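Side-chain contacts in CELL division protein FTSZ (Haloferax volcanii, PDB 4B45), which binds and hydrolyses GTP as a tubulin-like cytoskeletal protein and is involved in the control of archaeal cell shape: residues V4-G9 / S84-R89; V52-D57 / E76-E81; S107-A112 / G147-T152; L141-A146 / E326-R331. All coordinates share one frame; numbering follows the deposited sequence.

Starting from the N terminus, strand 3-8 is met by residues 84-89, which follow on from helix 68-85, and this closes contact 1. Contact 2 is nested inside that loop: residues 52-57, leaving edge strand 50-53, lie against the same helix 68-85, and Val52 touches Ala85 between the two. Contact 3 opens afterwards, where helix 107-120 meets helix 140-156; contacts 1 and 3 both reach the nucleotide. Contact 4 crosses contact 3 along the chain, its 141-146 segment preceding 147-152 on helix 140-156, and its closing segment, 326-331, brings helix 323-340 from the C-terminal region back onto the GTPase domain.

Contact 1: residues V4-G9 / S84-R89; sequences VLIGVG and SALDGR. With GSP (5'-guanosine-diphosphate-monothiophosphate), chain C.
With CG1 of Ile6 placed beside the backbone N (chi1 -52°) and the chain extended beyond it, CD1 is carried outward from strand 3-8 to meet Leu86, whose own CG also sits beside its backbone N (chi1 -68°). The two side chains approach tip to tip. Ile6 CD1 lies 3.4 Å from Leu86 CD1, tighter than a usual methyl contact, and 3.6 Å from Leu86 CD2, so it faces both branches of the fork. Leu86 CD2 also reaches back along the isoleucine, 3.7 Å from Ile6 CG1. Val4, two residues earlier on the same face of the strand, meets the fork at a slant: its CG1 is 4.0 Å from Leu86 CD2. The other valine methyl, CG2, turns to the backbone and stands 3.6 Å from Arg89 O. This is the Rossmann-like GTPase domain of the tubulin/FtsZ family, in which the first parallel strand is covered partly by this turn after helix 68-85 and partly by helix 107-120, whose Leu119 touches both Ile6 and Leu86. Arg89 leads its guanidinium away from the strand to a salt bridge with Asp33. Just past the far end of the strand, Gly9 lies close to the beta-phosphate, its CA 3.6 Å from GSP O1B.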
# COMPACT_ATOMS: atom_id res chain seq x y z
N VAL A 4 9.14 -8.15 2.53
CA VAL A 4 10.30 -7.60 1.83
C VAL A 4 9.82 -6.57 0.82
O VAL A 4 8.93 -6.85 0.01
CB VAL A 4 11.09 -8.69 1.06
CG1 VAL A 4 12.12 -8.04 0.14
CG2 VAL A 4 11.77 -9.63 2.02
N LEU A 5 10.38 -5.37 0.87
CA LEU A 5 9.91 -4.30 0.01
C LEU A 5 10.86 -4.11 -1.15
O LEU A 5 12.06 -4.03 -0.95
CB LEU A 5 9.80 -3.00 0.80
CG LEU A 5 8.93 -3.05 2.05
CD1 LEU A 5 8.94 -1.69 2.78
CD2 LEU A 5 7.51 -3.47 1.69
N ILE A 6 10.32 -4.01 -2.37
CA ILE A 6 11.13 -3.64 -3.53
C ILE A 6 10.52 -2.45 -4.25
O ILE A 6 9.56 -2.60 -4.99
CB ILE A 6 11.24 -4.79 -4.54
CG1 ILE A 6 11.72 -6.07 -3.84
CG2 ILE A 6 12.19 -4.39 -5.67
CD1 ILE A 6 11.31 -7.32 -4.58
N GLY A 7 11.11 -1.28 -4.06
CA GLY A 7 10.70 -0.11 -4.81
C GLY A 7 11.19 -0.16 -6.24
O GLY A 7 12.31 -0.58 -6.51
N VAL A 8 10.33 0.25 -7.17
CA VAL A 8 10.73 0.35 -8.58
C VAL A 8 10.41 1.74 -9.12
O VAL A 8 9.25 2.16 -9.14
CB VAL A 8 10.04 -0.73 -9.44
CG1 VAL A 8 10.46 -0.58 -10.89
CG2 VAL A 8 10.39 -2.12 -8.94
N GLY A 9 11.43 2.47 -9.53
CA GLY A 9 11.21 3.85 -9.93
C GLY A 9 11.29 4.80 -8.74
O GLY A 9 11.50 4.42 -7.58
N SER A 84 18.96 -10.84 -7.77
CA SER A 84 20.15 -11.20 -6.99
C SER A 84 20.37 -10.28 -5.81
O SER A 84 21.04 -10.65 -4.84
CB SER A 84 21.38 -11.23 -7.88
OG SER A 84 21.27 -12.28 -8.82
N ALA A 85 19.83 -9.07 -5.88
CA ALA A 85 19.81 -8.21 -4.71
C ALA A 85 18.90 -8.85 -3.66
O ALA A 85 19.13 -8.70 -2.46
CB ALA A 85 19.31 -6.81 -5.08
N LEU A 86 17.89 -9.58 -4.12
CA LEU A 86 16.92 -10.21 -3.23
C LEU A 86 17.36 -11.54 -2.64
O LEU A 86 16.73 -12.04 -1.71
CB LEU A 86 15.62 -10.46 -3.98
CG LEU A 86 14.83 -9.23 -4.38
CD1 LEU A 86 13.66 -9.70 -5.20
CD2 LEU A 86 14.38 -8.50 -3.13
N ASP A 87 18.41 -12.13 -3.20
CA ASP A 87 18.91 -13.42 -2.74
C ASP A 87 19.05 -13.47 -1.22
O ASP A 87 18.36 -14.23 -0.55
CB ASP A 87 20.26 -13.75 -3.40
CG ASP A 87 20.10 -14.27 -4.82
OD1 ASP A 87 18.99 -14.16 -5.38
OD2 ASP A 87 21.10 -14.79 -5.37
N GLY A 88 19.94 -12.64 -0.69
CA GLY A 88 20.17 -12.61 0.74
C GLY A 88 19.19 -11.73 1.49
O GLY A 88 19.40 -11.43 2.67
N ARG A 89 18.13 -11.31 0.81
CA ARG A 89 17.17 -10.38 1.41
C ARG A 89 15.76 -10.95 1.59
O ARG A 89 15.16 -10.76 2.64
CB ARG A 89 17.15 -9.06 0.63
CG ARG A 89 18.52 -8.43 0.51
CD ARG A 89 18.45 -6.99 0.07
NE ARG A 89 19.77 -6.47 -0.25
CZ ARG A 89 20.64 -6.02 0.65
NH1 ARG A 89 20.33 -6.04 1.93
NH2 ARG A 89 21.82 -5.56 0.26
PG GSP C . 10.00 8.60 -15.02
O3B GSP C . 10.11 7.21 -14.22
S1G GSP C . 8.10 9.41 -15.15
O2G GSP C . 10.95 9.66 -14.38
O3G GSP C . 10.38 8.25 -16.40
PB GSP C . 9.59 6.90 -12.74
O1B GSP C . 10.67 6.93 -11.69
O2B GSP C . 9.00 5.49 -12.76
PA GSP C . 7.93 8.15 -10.86
O1A GSP C . 8.34 9.47 -10.27
O2A GSP C . 8.30 7.07 -9.87
O3A GSP C . 8.49 7.93 -12.31
O5' GSP C . 6.39 8.05 -10.98
C5' GSP C . 5.58 9.14 -11.28
C4' GSP C . 4.28 9.07 -10.60
O4' GSP C . 4.45 8.85 -9.23
C3' GSP C . 3.51 10.32 -10.71
O3' GSP C . 2.18 9.98 -10.66
C2' GSP C . 3.87 11.08 -9.52
O2' GSP C . 2.81 11.90 -9.15
C1' GSP C . 4.03 10.04 -8.52
N9 GSP C . 5.02 10.28 -7.49
C8 GSP C . 6.26 10.73 -7.66
N7 GSP C . 6.89 10.78 -6.47
C5 GSP C . 6.02 10.34 -5.51
C6 GSP C . 6.13 10.16 -4.11
O6 GSP C . 7.29 10.47 -3.43
N1 GSP C . 5.05 9.70 -3.43
C2 GSP C . 3.90 9.40 -4.08
N2 GSP C . 2.78 8.90 -3.29
N3 GSP C . 3.76 9.54 -5.41
C4 GSP C . 4.82 10.02 -6.15

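Contact 2: residues V52-D57 / E76-E81; sequences VLIGQD and ESDQTE
Asp78 lays its CB against the branch point of Ile54, 3.8 Å from Ile54 CB and 3.9 Å from Ile54 CG2, the two side chains crossing at a slant. Beyond this apolar overlap the carboxylate continues to the backbone of the next residue. Its OD2 accepts a hydrogen bond from Gly55 N at 2.8 Å; the bond is bent at the hydrogen (142°), and the donor stands nearly in line with the C-O bond. The same oxygen also touches Ile54 CB at 3.5 Å. Ile54 has CG1 between its backbone N and carbonyl carbon (chi1 61°), which leaves CG2 beside the N and facing the aspartate. The bond falls at a turn of the parallel Rossmann-like sheet of the GTPase domain: edge strand 50-53 has just ended, and Gly55, with positive phi, occupies the N-cap position of short helix 56-59. One carboxylate of helix 68-85 thus grips the link between strand and helix. Further along, Ile54 packs on Val74, Met75 and Val82 of that helix and on Val37 of the neighbouring strand. Asp57, in the first turn of the short helix, brings a second acid close by: its OD1 is 4.4 Å from Asp78 OD2. These like charges would be expected to oppose each other, an effect perhaps eased by the Gly55 amide bonded to Asp78 and by the exposed position of Asp57.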
# COMPACT_ATOMS: atom_id res chain seq x y z
N VAL A 52 19.65 -0.56 -6.37
CA VAL A 52 20.13 -1.22 -7.58
C VAL A 52 19.86 -0.37 -8.80
O VAL A 52 18.71 -0.06 -9.12
CB VAL A 52 19.46 -2.58 -7.83
CG1 VAL A 52 20.08 -3.24 -9.05
CG2 VAL A 52 19.58 -3.47 -6.62
N LEU A 53 20.94 0.01 -9.50
CA LEU A 53 20.80 0.79 -10.72
C LEU A 53 20.81 -0.17 -11.90
O LEU A 53 21.69 -1.01 -12.03
CB LEU A 53 21.92 1.83 -10.84
CG LEU A 53 21.83 2.85 -11.98
CD1 LEU A 53 20.62 3.77 -11.88
CD2 LEU A 53 23.11 3.67 -12.10
N ILE A 54 19.81 -0.05 -12.76
CA ILE A 54 19.72 -0.87 -13.95
C ILE A 54 19.63 0.04 -15.17
O ILE A 54 19.33 1.23 -15.05
CB ILE A 54 18.49 -1.82 -13.91
CG1 ILE A 54 17.18 -1.03 -13.84
CG2 ILE A 54 18.58 -2.76 -12.71
CD1 ILE A 54 15.93 -1.92 -13.75
N GLY A 55 19.91 -0.53 -16.34
CA GLY A 55 19.68 0.13 -17.61
C GLY A 55 20.69 1.13 -18.13
O GLY A 55 20.42 1.78 -19.13
N GLN A 56 21.84 1.25 -17.46
CA GLN A 56 22.86 2.22 -17.86
C GLN A 56 23.32 2.08 -19.31
O GLN A 56 23.70 3.06 -19.95
CB GLN A 56 24.09 2.17 -16.95
CG GLN A 56 23.76 2.32 -15.48
CD GLN A 56 23.60 0.98 -14.81
OE1 GLN A 56 22.81 0.15 -15.26
NE2 GLN A 56 24.38 0.74 -13.76
N ASP A 57 23.27 0.86 -19.83
CA ASP A 57 23.68 0.62 -21.21
C ASP A 57 22.66 1.18 -22.20
O ASP A 57 22.95 1.29 -23.37
CB ASP A 57 23.86 -0.88 -21.46
CG ASP A 57 22.59 -1.66 -21.24
OD1 ASP A 57 21.93 -1.45 -20.19
OD2 ASP A 57 22.23 -2.48 -22.11
N GLU A 76 13.37 -6.31 -17.99
CA GLU A 76 13.51 -7.64 -18.58
C GLU A 76 14.99 -8.04 -18.67
O GLU A 76 15.38 -9.13 -18.24
CB GLU A 76 12.91 -7.69 -19.99
CG GLU A 76 11.41 -7.45 -20.09
CD GLU A 76 10.58 -8.67 -19.72
OE1 GLU A 76 11.13 -9.61 -19.10
OE2 GLU A 76 9.38 -8.70 -20.08
N SER A 77 15.80 -7.14 -19.24
CA SER A 77 17.21 -7.40 -19.49
C SER A 77 18.01 -7.53 -18.21
O SER A 77 18.98 -8.29 -18.15
CB SER A 77 17.82 -6.27 -20.31
OG SER A 77 17.01 -5.96 -21.43
N ASP A 78 17.60 -6.79 -17.19
CA ASP A 78 18.42 -6.63 -16.00
C ASP A 78 17.80 -7.27 -14.76
O ASP A 78 18.28 -7.03 -13.65
CB ASP A 78 18.70 -5.14 -15.75
CG ASP A 78 19.55 -4.50 -16.86
OD1 ASP A 78 19.90 -5.20 -17.83
OD2 ASP A 78 19.87 -3.29 -16.75
N GLN A 79 16.76 -8.08 -14.94
CA GLN A 79 16.07 -8.66 -13.78
C GLN A 79 16.91 -9.58 -12.90
O GLN A 79 16.67 -9.67 -11.69
CB GLN A 79 14.76 -9.35 -14.18
CG GLN A 79 14.86 -10.39 -15.26
CD GLN A 79 13.52 -11.05 -15.52
OE1 GLN A 79 12.77 -10.63 -16.41
NE2 GLN A 79 13.20 -12.09 -14.75
N THR A 80 17.88 -10.28 -13.51
CA THR A 80 18.77 -11.16 -12.76
C THR A 80 19.51 -10.36 -11.69
O THR A 80 19.53 -10.75 -10.52
CB THR A 80 19.76 -11.89 -13.68
OG1 THR A 80 19.04 -12.55 -14.72
CG2 THR A 80 20.58 -12.94 -12.89
N GLU A 81 20.08 -9.22 -12.07
CA GLU A 81 20.74 -8.33 -11.11
C GLU A 81 19.77 -7.86 -10.02
O GLU A 81 20.14 -7.74 -8.86
CB GLU A 81 21.37 -7.12 -11.83
CG GLU A 81 22.51 -7.47 -12.81
CD GLU A 81 22.01 -8.12 -14.10
OE1 GLU A 81 20.78 -8.27 -14.27
OE2 GLU A 81 22.85 -8.50 -14.94

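Contact 3: residues S107-A112 / G147-T152; sequences SGSGGA and GRSLKT. With GSP (5'-guanosine-diphosphate-monothiophosphate), chain C.
Ser107 opens helix 107-120, which meets helix 140-156 through Ser109 and Ser149 and whose first turn belongs to the glycine-rich tubulin signature motif of the tubulin/FtsZ GTPases. The backbone N of Ser107 makes two weak bonds to the nucleotide, one to GSP O2B and a longer one to GSP O3B. Its OG is hydrogen-bonded to Thr39 OG1. Gly108 N gives the firmer bond, 3.0 Å to GSP O2B and nearly straight at 171°. Two successive amides at the helix N terminus therefore converge on one beta-phosphate oxygen, where the helix dipole would be expected to add to the attraction for negative charge. Ser109 turns from nucleotide to neighbouring helix. Its OG, anti to the backbone N (chi1 168°), packs 3.7 Å from Ser149 CB and is hydrogen-bonded to Asn145 O, one turn earlier on helix 140-156. The two serines thus exchange bonds between their helices: each hydroxyl meets a carbonyl oxygen of the partner helix. Their CA atoms are 5.3 Å apart, a close approach that such small residues allow. Gly110 and Gly111 continue the helix, and Gly111 N bonds back to Ser107 O. Ala112 N does the same to Gly108 O, while its side chain rests on Val99 and Ala101 of the sheet. Pro113, one turn after Ser109, has no N-H to give Ser109 O. Ser149 OG, also anti to its backbone N, donates to Ser109 O instead at 3.1 Å; the hydroxyl oxygen lies in the plane of that carbonyl, on a lone pair, at a C=O...O angle of 112°.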
# COMPACT_ATOMS: atom_id res chain seq x y z
N SER A 107 9.55 3.99 -15.28
CA SER A 107 10.28 2.88 -14.69
C SER A 107 9.39 1.95 -13.87
O SER A 107 9.39 0.74 -14.08
CB SER A 107 11.43 3.39 -13.82
OG SER A 107 12.50 3.84 -14.62
N GLY A 108 8.66 2.52 -12.92
CA GLY A 108 7.77 1.74 -12.08
C GLY A 108 6.70 1.12 -12.95
O GLY A 108 6.47 -0.08 -12.91
N SER A 109 6.06 1.97 -13.74
CA SER A 109 4.99 1.54 -14.63
C SER A 109 5.41 0.34 -15.48
O SER A 109 4.71 -0.67 -15.54
CB SER A 109 4.60 2.71 -15.53
OG SER A 109 3.77 2.30 -16.60
N GLY A 110 6.57 0.46 -16.13
CA GLY A 110 7.06 -0.59 -17.00
C GLY A 110 7.61 -1.78 -16.23
O GLY A 110 7.24 -2.92 -16.48
N GLY A 111 8.48 -1.49 -15.26
CA GLY A 111 9.18 -2.54 -14.52
C GLY A 111 8.37 -3.27 -13.46
O GLY A 111 8.66 -4.43 -13.18
N ALA A 112 7.39 -2.62 -12.84
CA ALA A 112 6.66 -3.28 -11.75
C ALA A 112 6.00 -4.59 -12.17
O ALA A 112 6.18 -5.60 -11.50
CB ALA A 112 5.65 -2.33 -11.09
N GLY A 147 -2.83 3.33 -16.59
CA GLY A 147 -3.93 2.50 -17.07
C GLY A 147 -3.43 1.12 -17.46
O GLY A 147 -3.93 0.11 -16.97
N ARG A 148 -2.44 1.10 -18.34
CA ARG A 148 -1.83 -0.14 -18.79
C ARG A 148 -1.15 -0.90 -17.65
O ARG A 148 -1.30 -2.12 -17.52
CB ARG A 148 -0.79 0.16 -19.88
CG ARG A 148 -1.42 0.63 -21.17
CD ARG A 148 -0.39 1.26 -22.10
NE ARG A 148 -0.98 1.52 -23.42
CZ ARG A 148 -0.38 2.18 -24.40
NH1 ARG A 148 0.85 2.67 -24.23
NH2 ARG A 148 -1.00 2.35 -25.56
N SER A 149 -0.38 -0.18 -16.84
CA SER A 149 0.31 -0.78 -15.71
C SER A 149 -0.68 -1.45 -14.74
O SER A 149 -0.49 -2.61 -14.34
CB SER A 149 1.11 0.29 -14.98
OG SER A 149 2.00 -0.30 -14.05
N LEU A 150 -1.73 -0.73 -14.37
CA LEU A 150 -2.74 -1.24 -13.44
C LEU A 150 -3.38 -2.50 -14.00
O LEU A 150 -3.59 -3.47 -13.28
CB LEU A 150 -3.83 -0.20 -13.17
CG LEU A 150 -4.96 -0.68 -12.26
CD1 LEU A 150 -4.40 -1.16 -10.94
CD2 LEU A 150 -6.00 0.43 -12.02
N LYS A 151 -3.66 -2.48 -15.30
CA LYS A 151 -4.25 -3.64 -15.94
C LYS A 151 -3.30 -4.83 -15.84
O LYS A 151 -3.71 -5.93 -15.53
CB LYS A 151 -4.57 -3.34 -17.40
CG LYS A 151 -6.00 -3.64 -17.80
CD LYS A 151 -6.16 -3.52 -19.31
CE LYS A 151 -7.44 -4.19 -19.80
NZ LYS A 151 -7.60 -4.09 -21.28
N THR A 152 -2.02 -4.60 -16.07
CA THR A 152 -1.07 -5.70 -16.09
C THR A 152 -0.80 -6.26 -14.69
O THR A 152 -0.83 -7.47 -14.50
CB THR A 152 0.28 -5.30 -16.72
OG1 THR A 152 0.05 -4.73 -18.01
CG2 THR A 152 1.16 -6.53 -16.86
PG GSP C . 10.00 8.60 -15.02
O3B GSP C . 10.11 7.21 -14.22
S1G GSP C . 8.10 9.41 -15.15
O2G GSP C . 10.95 9.66 -14.38
O3G GSP C . 10.38 8.25 -16.40
PB GSP C . 9.59 6.90 -12.74
O1B GSP C . 10.67 6.93 -11.69
O2B GSP C . 9.00 5.49 -12.76
PA GSP C . 7.93 8.15 -10.86
O1A GSP C . 8.34 9.47 -10.27
O2A GSP C . 8.30 7.07 -9.87
O3A GSP C . 8.49 7.93 -12.31
O5' GSP C . 6.39 8.05 -10.98
C5' GSP C . 5.58 9.14 -11.28
C4' GSP C . 4.28 9.07 -10.60
O4' GSP C . 4.45 8.85 -9.23
C3' GSP C . 3.51 10.32 -10.71
O3' GSP C . 2.18 9.98 -10.66
C2' GSP C . 3.87 11.08 -9.52
O2' GSP C . 2.81 11.90 -9.15
C1' GSP C . 4.03 10.04 -8.52
N9 GSP C . 5.02 10.28 -7.49
C8 GSP C . 6.26 10.73 -7.66
N7 GSP C . 6.89 10.78 -6.47
C5 GSP C . 6.02 10.34 -5.51
C6 GSP C . 6.13 10.16 -4.11
O6 GSP C . 7.29 10.47 -3.43
N1 GSP C . 5.05 9.70 -3.43
C2 GSP C . 3.90 9.40 -4.08
N2 GSP C . 2.78 8.90 -3.29
N3 GSP C . 3.76 9.54 -5.41
C4 GSP C . 4.82 10.02 -6.15

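Contact 4: residues L141-A146 / E326-R331; sequences LYQVNA and ESFMER
Phe328 points the edge of its ring at helix 140-156, and Gln143 and Ala146, one turn apart, meet that edge at neighbouring carbons. Gln143 OE1 lies in the ring plane, 3.4 Å from Phe328 CE1 and 3.5 Å from Phe328 CD1, so the partly negative oxygen faces the electron-poor C-H rim. The amide plane is turned 58° from the ring as the two side chains cross. Ala146 CB stands near the plane as well, 3.4 Å from Phe328 CZ, and the backbone carbon of Ala146 lies close to the same ring atom. The phenylalanine gets there because its CG is anti to the backbone N (chi1 162°), while the glutamine chain bends at its second torsion (chi2 -67°) to bring OE1 to the edge of the ring. Here one part of the C-terminal region, helix 323-340, the last helix modelled, lies back on the GTPase domain of the tubulin/FtsZ fold, against helix 140-156. Leu150, one turn beyond Ala146, also touches the ring. A water links the helices beside the phenylalanine, donating to Phe328 O at 2.9 Å and, more weakly, to Gln143 OE1 at 2.8 Å. The other end of the amide is held from within the GTPase domain, where Gln143 NE2 bonds to Gly135 O and Glu138 O. These two bonds would fix the rotation of the amide and turn its oxygen to the ring and the water; Glu138 itself is a GTP-binding residue, hydrogen-bonded to the nucleotide through OE1.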
# COMPACT_ATOMS: atom_id res chain seq x y z
N LEU A 141 -0.13 11.29 -20.49
CA LEU A 141 0.91 10.29 -20.60
C LEU A 141 0.97 9.42 -19.36
O LEU A 141 1.14 8.20 -19.44
CB LEU A 141 2.27 10.96 -20.81
CG LEU A 141 3.52 10.15 -20.49
CD1 LEU A 141 3.85 9.21 -21.63
CD2 LEU A 141 4.68 11.09 -20.17
N TYR A 142 0.82 10.06 -18.20
CA TYR A 142 0.86 9.39 -16.92
C TYR A 142 -0.42 8.59 -16.67
O TYR A 142 -0.37 7.51 -16.06
CB TYR A 142 1.11 10.42 -15.81
CG TYR A 142 2.34 11.25 -16.08
CD1 TYR A 142 3.61 10.69 -15.95
CD2 TYR A 142 2.24 12.58 -16.50
CE1 TYR A 142 4.75 11.43 -16.22
CE2 TYR A 142 3.38 13.33 -16.76
CZ TYR A 142 4.63 12.74 -16.61
OH TYR A 142 5.77 13.46 -16.87
N GLN A 143 -1.55 9.10 -17.14
CA GLN A 143 -2.81 8.38 -17.01
C GLN A 143 -2.75 7.09 -17.84
O GLN A 143 -3.14 6.02 -17.37
CB GLN A 143 -3.99 9.25 -17.46
CG GLN A 143 -4.10 10.61 -16.75
CD GLN A 143 -4.43 10.50 -15.27
OE1 GLN A 143 -4.80 9.43 -14.77
NE2 GLN A 143 -4.29 11.62 -14.55
N VAL A 144 -2.23 7.20 -19.06
CA VAL A 144 -2.05 6.05 -19.96
C VAL A 144 -1.06 5.01 -19.41
O VAL A 144 -1.36 3.82 -19.38
CB VAL A 144 -1.63 6.51 -21.38
CG1 VAL A 144 -1.10 5.34 -22.22
CG2 VAL A 144 -2.80 7.17 -22.08
N ASN A 145 0.11 5.46 -18.95
CA ASN A 145 1.05 4.57 -18.28
C ASN A 145 0.41 3.80 -17.12
O ASN A 145 0.60 2.59 -16.96
CB ASN A 145 2.27 5.35 -17.76
CG ASN A 145 3.27 5.70 -18.86
OD1 ASN A 145 3.20 5.17 -19.97
ND2 ASN A 145 4.20 6.59 -18.55
N ALA A 146 -0.36 4.51 -16.30
CA ALA A 146 -0.98 3.90 -15.14
C ALA A 146 -2.10 2.96 -15.54
O ALA A 146 -2.29 1.92 -14.91
CB ALA A 146 -1.50 4.97 -14.18
N GLU A 326 -13.17 3.48 -12.09
CA GLU A 326 -13.86 3.54 -13.37
C GLU A 326 -13.62 4.87 -14.08
O GLU A 326 -13.43 4.90 -15.29
CB GLU A 326 -15.35 3.30 -13.17
CG GLU A 326 -15.66 1.92 -12.60
CD GLU A 326 -17.08 1.83 -12.06
OE1 GLU A 326 -17.69 2.89 -11.81
OE2 GLU A 326 -17.58 0.70 -11.89
N SER A 327 -13.64 5.96 -13.32
CA SER A 327 -13.35 7.26 -13.88
C SER A 327 -11.91 7.27 -14.40
O SER A 327 -11.65 7.73 -15.52
CB SER A 327 -13.54 8.36 -12.83
OG SER A 327 -13.12 9.60 -13.34
N PHE A 328 -10.99 6.74 -13.60
CA PHE A 328 -9.59 6.69 -13.99
C PHE A 328 -9.37 5.93 -15.31
O PHE A 328 -8.71 6.44 -16.21
CB PHE A 328 -8.71 6.09 -12.87
CG PHE A 328 -7.37 5.62 -13.35
CD1 PHE A 328 -6.41 6.52 -13.77
CD2 PHE A 328 -7.08 4.26 -13.42
CE1 PHE A 328 -5.18 6.09 -14.25
CE2 PHE A 328 -5.84 3.82 -13.89
CZ PHE A 328 -4.90 4.74 -14.31
N MET A 329 -9.92 4.73 -15.42
CA MET A 329 -9.80 3.94 -16.65
C MET A 329 -10.44 4.63 -17.85
O MET A 329 -9.94 4.56 -18.97
CB MET A 329 -10.38 2.53 -16.46
CG MET A 329 -9.62 1.67 -15.46
SD MET A 329 -7.86 1.47 -15.81
CE MET A 329 -7.87 0.06 -16.92
N GLU A 330 -11.56 5.30 -17.61
CA GLU A 330 -12.30 5.99 -18.67
C GLU A 330 -11.48 7.10 -19.33
O GLU A 330 -11.46 7.22 -20.56
CB GLU A 330 -13.61 6.56 -18.10
CG GLU A 330 -14.44 7.39 -19.08
CD GLU A 330 -15.69 7.97 -18.44
OE1 GLU A 330 -16.13 7.44 -17.39
OE2 GLU A 330 -16.24 8.95 -18.99
N ARG A 331 -10.80 7.91 -18.53
CA ARG A 331 -10.03 9.02 -19.09
C ARG A 331 -8.80 8.47 -19.78
O ARG A 331 -8.38 8.97 -20.81
CB ARG A 331 -9.62 10.00 -18.00
CG ARG A 331 -10.75 10.36 -17.03
CD ARG A 331 -11.58 11.54 -17.51
NE ARG A 331 -12.76 11.75 -16.67
CZ ARG A 331 -12.75 12.24 -15.43
NH1 ARG A 331 -11.59 12.57 -14.85
NH2 ARG A 331 -13.89 12.39 -14.76
O HOH W 1 -7.20 8.96 -16.16